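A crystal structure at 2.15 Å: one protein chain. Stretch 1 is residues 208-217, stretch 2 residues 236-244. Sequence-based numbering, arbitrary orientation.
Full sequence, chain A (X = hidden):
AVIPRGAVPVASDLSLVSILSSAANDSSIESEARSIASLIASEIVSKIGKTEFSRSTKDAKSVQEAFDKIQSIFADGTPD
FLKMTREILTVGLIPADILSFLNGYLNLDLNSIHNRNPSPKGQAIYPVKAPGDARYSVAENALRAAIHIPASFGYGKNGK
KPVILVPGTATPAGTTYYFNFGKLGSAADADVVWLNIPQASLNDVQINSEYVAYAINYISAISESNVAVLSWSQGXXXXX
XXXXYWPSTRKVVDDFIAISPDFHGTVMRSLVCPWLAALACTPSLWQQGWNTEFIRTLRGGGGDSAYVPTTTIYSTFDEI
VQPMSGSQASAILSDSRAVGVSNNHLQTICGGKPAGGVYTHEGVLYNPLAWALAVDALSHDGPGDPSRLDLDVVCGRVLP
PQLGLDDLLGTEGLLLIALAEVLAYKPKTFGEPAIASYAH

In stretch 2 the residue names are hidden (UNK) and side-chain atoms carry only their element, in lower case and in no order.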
# COMPACT_ATOMS: atom_id res chain seq x y z
N ASN A 208 -0.36 1.40 -13.65
CA ASN A 208 0.26 0.86 -12.43
C ASN A 208 0.07 -0.64 -12.33
O ASN A 208 1.01 -1.35 -11.96
CB ASN A 208 -0.30 1.56 -11.18
CG ASN A 208 -0.04 3.05 -11.14
OD1 ASN A 208 0.83 3.57 -11.84
ND2 ASN A 208 -0.80 3.77 -10.32
N SER A 209 -1.13 -1.13 -12.69
CA SER A 209 -1.53 -2.54 -12.68
C SER A 209 -0.66 -3.43 -13.57
O SER A 209 -0.48 -4.60 -13.24
CB SER A 209 -2.99 -2.67 -13.08
OG SER A 209 -3.80 -1.90 -12.21
N GLU A 210 -0.14 -2.89 -14.69
CA GLU A 210 0.72 -3.60 -15.63
C GLU A 210 2.00 -4.08 -14.94
O GLU A 210 2.48 -5.18 -15.22
CB GLU A 210 1.09 -2.72 -16.82
CG GLU A 210 -0.08 -2.45 -17.75
CD GLU A 210 0.31 -1.88 -19.10
OE1 GLU A 210 1.43 -2.16 -19.57
OE2 GLU A 210 -0.52 -1.16 -19.69
N TYR A 211 2.53 -3.24 -14.02
CA TYR A 211 3.72 -3.56 -13.25
C TYR A 211 3.46 -4.74 -12.32
O TYR A 211 4.35 -5.56 -12.15
CB TYR A 211 4.22 -2.33 -12.48
CG TYR A 211 4.75 -1.25 -13.39
CD1 TYR A 211 6.09 -1.24 -13.78
CD2 TYR A 211 3.91 -0.27 -13.91
CE1 TYR A 211 6.58 -0.26 -14.65
CE2 TYR A 211 4.39 0.71 -14.78
CZ TYR A 211 5.73 0.71 -15.14
OH TYR A 211 6.21 1.69 -15.96
N VAL A 212 2.24 -4.84 -11.75
CA VAL A 212 1.82 -5.95 -10.89
C VAL A 212 1.67 -7.22 -11.73
O VAL A 212 2.22 -8.26 -11.35
CB VAL A 212 0.55 -5.65 -10.05
CG1 VAL A 212 0.15 -6.86 -9.20
CG2 VAL A 212 0.74 -4.43 -9.17
N ALA A 213 0.94 -7.15 -12.86
CA ALA A 213 0.72 -8.28 -13.77
C ALA A 213 2.06 -8.83 -14.26
O ALA A 213 2.27 -10.04 -14.19
CB ALA A 213 -0.13 -7.86 -14.96
N TYR A 214 2.98 -7.94 -14.69
CA TYR A 214 4.30 -8.41 -15.13
C TYR A 214 5.10 -9.00 -13.98
O TYR A 214 5.68 -10.06 -14.16
CB TYR A 214 5.10 -7.33 -15.89
CG TYR A 214 6.37 -7.88 -16.48
CD1 TYR A 214 6.36 -8.54 -17.71
CD2 TYR A 214 7.58 -7.77 -15.81
CE1 TYR A 214 7.54 -9.07 -18.25
CE2 TYR A 214 8.76 -8.30 -16.33
CZ TYR A 214 8.73 -8.95 -17.56
OH TYR A 214 9.89 -9.47 -18.08
N ALA A 215 5.11 -8.34 -12.79
CA ALA A 215 5.84 -8.82 -11.61
C ALA A 215 5.37 -10.22 -11.22
O ALA A 215 6.20 -11.08 -10.94
CB ALA A 215 5.68 -7.86 -10.44
N ILE A 216 4.04 -10.46 -11.26
CA ILE A 216 3.49 -11.78 -10.95
C ILE A 216 4.06 -12.85 -11.88
O ILE A 216 4.67 -13.80 -11.41
CB ILE A 216 1.94 -11.78 -10.93
CG1 ILE A 216 1.39 -10.98 -9.71
CG2 ILE A 216 1.42 -13.22 -10.90
CD1 ILE A 216 -0.14 -10.62 -9.80
N ASN A 217 3.89 -12.66 -13.20
CA ASN A 217 4.36 -13.61 -14.21
C ASN A 217 5.88 -13.74 -14.26
O ASN A 217 6.39 -14.84 -14.48
CB ASN A 217 3.77 -13.30 -15.58
CG ASN A 217 2.30 -13.66 -15.67
OD1 ASN A 217 1.79 -14.50 -14.92
ND2 ASN A 217 1.60 -13.05 -16.61
N UNK A 236 -3.95 -2.86 -3.68
CA UNK A 236 -5.07 -3.79 -3.80
C UNK A 236 -5.80 -3.61 -5.12
O UNK A 236 -6.13 -4.60 -5.79
N UNK A 237 -6.01 -2.34 -5.52
CA UNK A 237 -6.64 -2.02 -6.80
C UNK A 237 -5.76 -2.44 -7.96
O UNK A 237 -6.26 -3.01 -8.93
c UNK A 237 -9.47 -0.57 -6.61
c UNK A 237 -8.15 -0.01 -6.08
c UNK A 237 -6.97 -0.51 -6.91
c UNK A 237 -8.21 1.51 -6.10
N UNK A 238 -4.44 -2.19 -7.86
CA UNK A 238 -3.47 -2.56 -8.89
C UNK A 238 -3.44 -4.07 -9.11
O UNK A 238 -3.36 -4.52 -10.25
c UNK A 238 -1.92 -0.58 -8.28
o UNK A 238 -0.92 -0.17 -7.67
c UNK A 238 -2.05 -2.07 -8.52
o UNK A 238 -2.80 0.18 -8.73
N UNK A 239 -3.51 -4.85 -8.00
CA UNK A 239 -3.49 -6.30 -8.04
C UNK A 239 -4.78 -6.86 -8.61
O UNK A 239 -4.72 -7.73 -9.48
o UNK A 239 -1.95 -6.24 -6.19
c UNK A 239 -3.13 -6.89 -6.67
c UNK A 239 -2.92 -8.42 -6.71
N UNK A 240 -5.93 -6.37 -8.12
CA UNK A 240 -7.25 -6.80 -8.60
C UNK A 240 -7.42 -6.55 -10.10
O UNK A 240 -7.94 -7.42 -10.80
c UNK A 240 -10.03 -8.07 -7.44
c UNK A 240 -8.38 -6.12 -7.79
c UNK A 240 -9.77 -6.70 -8.04
o UNK A 240 -9.13 -8.76 -6.92
n UNK A 240 -11.29 -8.49 -7.50
N UNK A 241 -6.97 -5.37 -10.58
CA UNK A 241 -7.01 -5.03 -12.01
C UNK A 241 -6.10 -5.98 -12.80
O UNK A 241 -6.51 -6.50 -13.83
c UNK A 241 -9.72 -0.92 -15.82
c UNK A 241 -8.56 -1.39 -16.39
c UNK A 241 -6.64 -3.54 -12.25
c UNK A 241 -5.95 -3.24 -14.70
n UNK A 241 -6.45 -2.65 -15.85
c UNK A 241 -6.82 -3.07 -13.67
c UNK A 241 -10.03 -1.17 -14.47
c UNK A 241 -7.94 -2.34 -14.20
c UNK A 241 -7.66 -2.08 -15.56
c UNK A 241 -9.16 -1.88 -13.66
N UNK A 242 -4.87 -6.24 -12.29
CA UNK A 242 -3.91 -7.16 -12.93
C UNK A 242 -4.51 -8.58 -13.02
O UNK A 242 -4.45 -9.20 -14.07
c UNK A 242 -2.60 -7.19 -12.15
N UNK A 243 -5.14 -9.05 -11.93
CA UNK A 243 -5.76 -10.38 -11.88
C UNK A 243 -6.94 -10.48 -12.87
O UNK A 243 -7.06 -11.48 -13.58
c UNK A 243 -5.64 -11.00 -8.02
c UNK A 243 -5.08 -10.98 -9.43
c UNK A 243 -4.30 -12.28 -9.74
c UNK A 243 -6.20 -10.73 -10.45
N UNK A 244 -7.76 -9.44 -12.94
CA UNK A 244 -8.91 -9.40 -13.84
C UNK A 244 -8.50 -9.42 -15.32
O UNK A 244 -8.94 -10.29 -16.08
c UNK A 244 -13.19 -6.97 -14.92
c UNK A 244 -9.79 -8.16 -13.54
c UNK A 244 -11.98 -6.97 -14.03
n UNK A 244 -14.01 -5.76 -14.71
c UNK A 244 -10.93 -7.95 -14.54

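Position 236 has a backbone and nothing beyond CA, so it is glycine, G236; it lies out of reach of stretch 1, and its O accepts the backbone bond from N of residue 240. Position 237 carries four carbons, forked at the second. Its CB points sideways and the side chain stays clear of stretch 1, yet its backbone O lies 4.2 Å from S209 OG. The branching makes it leucine, L237.

At 238 there are two carbons, the second bearing two oxygens. Its CB packs 3.7 Å from V212 CG2, and one of the oxygens approaches N208 CB. That is the short acid, D238. OD1 is the oxygen 3.8 Å from N208 CB, so the side chain meets carbons of stretch 1, N208 CB and V212 CG2, and makes no hydrogen bond to it. Position 239 shows one carbon holding one oxygen and one carbon. The CA-to-CB bond points away overall, yet the oxygen touches V212. This is the beta-branched pattern of threonine, T239, with OG1 3.7 Å from V212 CG1.

Position 240 has three carbons, the third carrying an oxygen and a nitrogen, and its CA-to-CB bond points away from stretch 1. The amide at the end of that chain length makes it glutamine, Q240. Position 241 is one carbon followed by fused five- and six-membered rings with eight carbons and one nitrogen; its CB lies 3.3 Å from S209 OG. Such a ring system is tryptophan, W241, whose NE1 is hydrogen-bonded elsewhere in the structure.

The side chain at 242 is a single carbon, CB, directed toward stretch 1 and 3.5 Å from S209 O; a side chain of one carbon is alanine, A242. Position 243 has four carbons forked at the second; its CB points sideways, but its end comes nearer and an end carbon reaches I216. This is another leucine, L243, with CD2 4.5 Å from I216 CD1. At 244, four carbons in a row end in nitrogen, out of reach and partly exposed: lysine, K244.

The rule here is close approach through small residues. The helix axes come within 7.9 Å at a crossing angle of -64°, with S209 CA and D238 CA 4.3 Å apart and A213 CA and A242 CA 4.8 Å apart. At such spacing, A242 CB fits directly against backbone, 3.6 Å from A213 N, and meets A213 CB at 3.8 Å. V212 CG1 adds an apolar contact to A242 CB at 4.0 Å. S209 points toward stretch 2, its OG 3.3 Å from D238 O, but no hydrogen bond crosses the interface; that hydroxyl is satisfied elsewhere in the structure. Shape and packing, over 384 Å² of buried surface, therefore define the contact.

Stretch 2, residues 236-244: GLDTQWALK
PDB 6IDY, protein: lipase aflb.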